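Local coordinates for protein putative cytochrome P450 hydroxylase (Chondromyces apiculatus DSM 436, PDB 6GMF) that probably acts as a heme-dependent cytochrome P450 monooxygenase that uses molecular oxygen to oxidise terpenes, at residues Ile7-Phe20 / Val374-Ser386. Sequence-based numbering, arbitrary orientation. Where two conformers were deposited one is given.
Sequences ITAPEVLRNPYALF and VSWSPSFFIRSPS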
loop_
_atom_site.group_PDB
_atom_site.type_symbol
_atom_site.label_atom_id
_atom_site.label_comp_id
_atom_site.label_asym_id
_atom_site.label_seq_id
_atom_site.Cartn_x
_atom_site.Cartn_y
_atom_site.Cartn_z
ATOM N N ILE A 7 5.908 -14.937 12.998
ATOM C CA ILE A 7 5.238 -14.477 11.794
ATOM C C ILE A 7 5.499 -15.427 10.612
ATOM O O ILE A 7 4.791 -15.332 9.591
ATOM C CB ILE A 7 5.613 -13.015 11.445
ATOM C CG1 ILE A 7 7.081 -12.880 11.031
ATOM C CG2 ILE A 7 5.227 -12.086 12.592
ATOM C CD1 ILE A 7 7.463 -11.525 10.468
ATOM N N THR A 8 6.460 -16.359 10.724
ATOM C CA THR A 8 6.680 -17.353 9.651
ATOM C C THR A 8 5.680 -18.517 9.743
ATOM O O THR A 8 5.615 -19.326 8.810
ATOM C CB THR A 8 8.124 -17.871 9.612
ATOM O OG1 THR A 8 8.362 -18.648 10.785
ATOM C CG2 THR A 8 9.136 -16.754 9.491
ATOM N N ALA A 9 4.893 -18.597 10.824
ATOM C CA ALA A 9 3.965 -19.704 11.043
ATOM C C ALA A 9 2.930 -19.760 9.926
ATOM O O ALA A 9 2.307 -18.750 9.611
ATOM C CB ALA A 9 3.271 -19.561 12.367
ATOM N N PRO A 10 2.624 -20.941 9.348
ATOM C CA PRO A 10 1.798 -20.978 8.152
ATOM C C PRO A 10 0.390 -20.492 8.502
ATOM O O PRO A 10 -0.272 -19.900 7.673
ATOM C CB PRO A 10 1.772 -22.458 7.752
ATOM C CG PRO A 10 1.936 -23.167 9.078
ATOM C CD PRO A 10 2.868 -22.286 9.891
ATOM N N GLU A 11 -0.057 -20.759 9.730
ATOM C CA GLU A 11 -1.347 -20.362 10.176
ATOM C C GLU A 11 -1.410 -18.832 10.255
ATOM O O GLU A 11 -2.474 -18.272 10.069
ATOM C CB GLU A 11 -1.659 -20.950 11.553
ATOM N N VAL A 12 -0.285 -18.184 10.565
ATOM C CA VAL A 12 -0.293 -16.711 10.692
ATOM C C VAL A 12 -0.386 -16.078 9.299
ATOM O O VAL A 12 -1.064 -15.050 9.115
ATOM C CB VAL A 12 0.912 -16.172 11.488
ATOM C CG1 VAL A 12 0.951 -14.646 11.463
ATOM C CG2 VAL A 12 0.875 -16.657 12.923
ATOM N N LEU A 13 0.295 -16.666 8.322
ATOM C CA LEU A 13 0.282 -16.176 6.954
ATOM C C LEU A 13 -1.105 -16.441 6.344
ATOM O O LEU A 13 -1.678 -15.591 5.624
ATOM C CB LEU A 13 1.436 -16.818 6.176
ATOM C CG LEU A 13 2.843 -16.202 6.351
ATOM C CD1 LEU A 13 2.849 -14.808 7.016
ATOM C CD2 LEU A 13 3.780 -17.143 7.098
ATOM N N ARG A 14 -1.724 -17.555 6.751
ATOM C CA ARG A 14 -3.008 -17.927 6.226
ATOM C C ARG A 14 -4.105 -17.035 6.786
ATOM O O ARG A 14 -4.967 -16.597 6.028
ATOM C CB ARG A 14 -3.373 -19.377 6.549
ATOM C CG ARG A 14 -4.748 -19.746 6.023
ATOM C CD ARG A 14 -5.233 -21.091 6.498
ATOM N NE ARG A 14 -5.501 -21.135 7.932
ATOM C CZ ARG A 14 -6.600 -20.696 8.552
ATOM N NH1 ARG A 14 -7.576 -20.089 7.894
ATOM N NH2 ARG A 14 -6.708 -20.892 9.855
ATOM N N ASN A 15 -4.081 -16.818 8.109
ATOM C CA ASN A 15 -5.090 -16.083 8.760
ATOM C C ASN A 15 -4.485 -15.374 9.956
ATOM O O ASN A 15 -4.586 -15.805 11.094
ATOM C CB ASN A 15 -6.290 -16.941 9.185
ATOM C CG ASN A 15 -7.293 -16.155 9.996
ATOM O OD1 ASN A 15 -7.356 -14.926 9.894
ATOM N ND2 ASN A 15 -7.996 -16.828 10.895
ATOM N N PRO A 16 -3.904 -14.178 9.745
ATOM C CA PRO A 16 -3.281 -13.430 10.828
ATOM C C PRO A 16 -4.293 -12.912 11.863
ATOM O O PRO A 16 -3.919 -12.566 12.978
ATOM C CB PRO A 16 -2.559 -12.294 10.078
ATOM C CG PRO A 16 -3.408 -12.097 8.852
ATOM C CD PRO A 16 -3.839 -13.493 8.459
ATOM N N TYR A 17 -5.581 -12.872 11.506
ATOM C CA TYR A 17 -6.581 -12.285 12.352
ATOM C C TYR A 17 -6.863 -13.132 13.597
ATOM O O TYR A 17 -7.376 -12.605 14.616
ATOM C CB TYR A 17 -7.852 -12.011 11.545
ATOM C CG TYR A 17 -7.543 -11.180 10.339
ATOM C CD1 TYR A 17 -7.260 -9.837 10.499
ATOM C CD2 TYR A 17 -7.402 -11.739 9.077
ATOM C CE1 TYR A 17 -6.900 -9.057 9.426
ATOM C CE2 TYR A 17 -7.065 -10.968 7.983
ATOM C CZ TYR A 17 -6.773 -9.628 8.176
ATOM O OH TYR A 17 -6.458 -8.803 7.134
ATOM N N ALA A 18 -6.498 -14.418 13.529
ATOM C CA ALA A 18 -6.630 -15.277 14.699
ATOM C C ALA A 18 -5.583 -14.884 15.765
ATOM O O ALA A 18 -5.928 -14.640 16.948
ATOM C CB ALA A 18 -6.516 -16.717 14.256
ATOM N N LEU A 19 -4.330 -14.734 15.319
ATOM C CA LEU A 19 -3.286 -14.192 16.152
ATOM C C LEU A 19 -3.702 -12.818 16.697
ATOM O O LEU A 19 -3.515 -12.553 17.888
ATOM C CB LEU A 19 -1.981 -14.096 15.367
ATOM C CG LEU A 19 -0.891 -13.231 15.999
ATOM C CD1 LEU A 19 -0.306 -13.888 17.234
ATOM C CD2 LEU A 19 0.205 -12.909 14.997
ATOM N N PHE A 20 -4.206 -11.933 15.824
ATOM C CA PHE A 20 -4.477 -10.565 16.241
ATOM C C PHE A 20 -5.531 -10.556 17.355
ATOM O O PHE A 20 -5.438 -9.811 18.292
ATOM C CB PHE A 20 -4.883 -9.671 15.066
ATOM C CG PHE A 20 -3.832 -9.523 13.976
ATOM C CD1 PHE A 20 -2.470 -9.690 14.218
ATOM C CD2 PHE A 20 -4.220 -9.170 12.698
ATOM C CE1 PHE A 20 -1.539 -9.496 13.213
ATOM C CE2 PHE A 20 -3.291 -8.995 11.692
ATOM C CZ PHE A 20 -1.944 -9.132 11.956
ATOM N N VAL A 374 -6.893 -19.488 -0.961
ATOM C CA VAL A 374 -6.095 -18.400 -1.500
ATOM C C VAL A 374 -4.628 -18.623 -1.130
ATOM O O VAL A 374 -4.292 -18.876 0.040
ATOM C CB VAL A 374 -6.634 -17.053 -1.000
ATOM C CG1 VAL A 374 -5.776 -15.901 -1.526
ATOM C CG2 VAL A 374 -8.090 -16.851 -1.391
ATOM N N SER A 375 -3.757 -18.576 -2.142
ATOM C CA SER A 375 -2.335 -18.619 -1.937
ATOM C C SER A 375 -1.908 -17.187 -1.608
ATOM O O SER A 375 -1.804 -16.378 -2.538
ATOM C CB SER A 375 -1.569 -19.139 -3.129
ATOM N N TRP A 376 -1.734 -16.890 -0.316
ATOM C CA TRP A 376 -1.241 -15.578 0.137
ATOM C C TRP A 376 0.277 -15.478 -0.024
ATOM O O TRP A 376 1.009 -16.436 0.259
ATOM C CB TRP A 376 -1.626 -15.326 1.587
ATOM C CG TRP A 376 -3.100 -15.275 1.782
ATOM C CD1 TRP A 376 -3.917 -16.228 2.309
ATOM C CD2 TRP A 376 -3.953 -14.191 1.412
ATOM N NE1 TRP A 376 -5.225 -15.817 2.279
ATOM C CE2 TRP A 376 -5.271 -14.548 1.750
ATOM C CE3 TRP A 376 -3.716 -12.944 0.825
ATOM C CZ2 TRP A 376 -6.352 -13.707 1.499
ATOM C CZ3 TRP A 376 -4.776 -12.090 0.639
ATOM C CH2 TRP A 376 -6.078 -12.472 0.949
ATOM N N SER A 377 0.751 -14.297 -0.441
ATOM C CA SER A 377 2.152 -14.015 -0.504
ATOM C C SER A 377 2.751 -14.189 0.886
ATOM O O SER A 377 2.150 -13.803 1.880
ATOM C CB SER A 377 2.394 -12.630 -1.033
ATOM O OG SER A 377 1.970 -12.542 -2.393
ATOM N N PRO A 378 3.969 -14.748 1.002
ATOM C CA PRO A 378 4.538 -15.049 2.306
ATOM C C PRO A 378 5.100 -13.769 2.953
ATOM O O PRO A 378 6.323 -13.610 3.113
ATOM C CB PRO A 378 5.608 -16.100 1.929
ATOM C CG PRO A 378 6.087 -15.666 0.574
ATOM C CD PRO A 378 4.844 -15.139 -0.117
ATOM N N SER A 379 4.191 -12.835 3.268
ATOM C CA SER A 379 4.510 -11.595 3.942
ATOM C C SER A 379 3.462 -11.342 5.029
ATOM O O SER A 379 2.234 -11.414 4.804
ATOM C CB SER A 379 4.635 -10.432 2.970
ATOM O OG SER A 379 4.919 -9.202 3.650
ATOM N N PHE A 380 3.966 -11.104 6.235
ATOM C CA PHE A 380 3.183 -10.629 7.362
ATOM C C PHE A 380 2.808 -9.159 7.182
ATOM O O PHE A 380 1.779 -8.711 7.709
ATOM C CB PHE A 380 4.034 -10.716 8.632
ATOM C CG PHE A 380 3.346 -10.285 9.893
ATOM C CD1 PHE A 380 2.329 -11.052 10.441
ATOM C CD2 PHE A 380 3.753 -9.152 10.579
ATOM C CE1 PHE A 380 1.715 -10.697 11.630
ATOM C CE2 PHE A 380 3.152 -8.805 11.780
ATOM C CZ PHE A 380 2.114 -9.559 12.301
ATOM N N PHE A 381 3.661 -8.448 6.453
ATOM C CA PHE A 381 3.620 -6.981 6.394
ATOM C C PHE A 381 2.644 -6.503 5.332
ATOM O O PHE A 381 1.917 -5.545 5.619
ATOM C CB PHE A 381 5.028 -6.446 6.164
ATOM C CG PHE A 381 5.928 -6.886 7.292
ATOM C CD1 PHE A 381 5.945 -6.200 8.493
ATOM C CD2 PHE A 381 6.671 -8.050 7.188
ATOM C CE1 PHE A 381 6.745 -6.623 9.544
ATOM C CE2 PHE A 381 7.484 -8.463 8.235
ATOM C CZ PHE A 381 7.496 -7.768 9.421
ATOM N N ILE A 382 2.668 -7.110 4.138
ATOM C CA ILE A 382 1.747 -6.779 3.054
ATOM C C ILE A 382 0.893 -8.007 2.801
ATOM O O ILE A 382 1.441 -9.086 2.484
ATOM C CB ILE A 382 2.506 -6.373 1.784
ATOM C CG1 ILE A 382 3.380 -5.151 2.017
ATOM C CG2 ILE A 382 1.516 -6.098 0.656
ATOM C CD1 ILE A 382 2.578 -3.901 2.216
ATOM N N ARG A 383 -0.424 -7.838 2.867
ATOM C CA ARG A 383 -1.413 -8.932 2.676
ATOM C C ARG A 383 -1.889 -8.903 1.211
ATOM O O ARG A 383 -2.563 -7.943 0.803
ATOM C CB ARG A 383 -2.574 -8.710 3.648
ATOM C CG ARG A 383 -3.686 -9.730 3.514
ATOM C CD ARG A 383 -3.403 -10.931 4.367
ATOM N NE ARG A 383 -4.635 -11.689 4.654
ATOM C CZ ARG A 383 -4.753 -12.999 4.838
ATOM N NH1 ARG A 383 -3.694 -13.767 4.889
ATOM N NH2 ARG A 383 -5.956 -13.531 4.974
ATOM N N SER A 384 -1.495 -9.900 0.408
ATOM C CA SER A 384 -1.810 -9.930 -1.000
ATOM C C SER A 384 -1.793 -11.367 -1.499
ATOM O O SER A 384 -0.998 -12.165 -1.039
ATOM C CB SER A 384 -0.844 -9.097 -1.785
ATOM O OG SER A 384 0.411 -9.749 -1.887
ATOM N N PRO A 385 -2.653 -11.709 -2.462
ATOM C CA PRO A 385 -2.570 -13.020 -3.098
ATOM C C PRO A 385 -1.304 -13.147 -3.963
ATOM O O PRO A 385 -0.972 -12.258 -4.750
ATOM C CB PRO A 385 -3.853 -13.139 -3.928
ATOM C CG PRO A 385 -4.679 -11.929 -3.624
ATOM C CD PRO A 385 -3.798 -10.925 -2.916
ATOM N N SER A 386 -0.570 -14.255 -3.808
ATOM C CA SER A 386 0.601 -14.540 -4.632
ATOM C C SER A 386 0.207 -14.775 -6.099
ATOM O O SER A 386 0.974 -14.502 -7.010
ATOM C CB SER A 386 1.382 -15.706 -4.076
ATOM O OG SER A 386 0.617 -16.896 -4.145
#
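The guanidinium of Arg383 is sandwiched between Trp376 of its own loop and Pro16 at the turn between helices 10-14 and 16-26. Trp376 CE2 lies over one face and Pro16 CD against the opposite one, 3.6 Å from Arg383 NH1. In its own plane the group reaches the C-terminal end of helix 10-14: Arg383 NH1 and NH2 give weak hydrogen bonds to Arg14 O, at 3.3 and 3.4 Å, and NH1 comes within 2.8 Å of Leu13 O. The arginine chain bends at chi2 (87°), and its NE forms a salt bridge with Glu277, which also accepts from Tyr17 OH. In the P450 fold this joins the N-terminal helices to the loop between strands 368-369 and 389-391, its Arg383 side chain about 9 Å from the heme. There Ser379 OG accepts from the backbone N of Phe381 and Ile382, an ST turn and ST motif. With CG anti to the backbone N (chi1 -179°), the chain carries the Phe380 ring across to Ile7, Val12 and Phe20. Ile7 CG2 sits squarely over its face, 3.6 Å from the centroid in a CH-pi contact, Val12 CG1 approaches Phe380 CD1 at 4.0 Å, and Phe20 meets Phe380 CZ with its ring edge. With alanine here, a gap would probably open between the three. The other branch of Ile7 ends against the next ring, CD1 3.8 Å from Phe381 CE2.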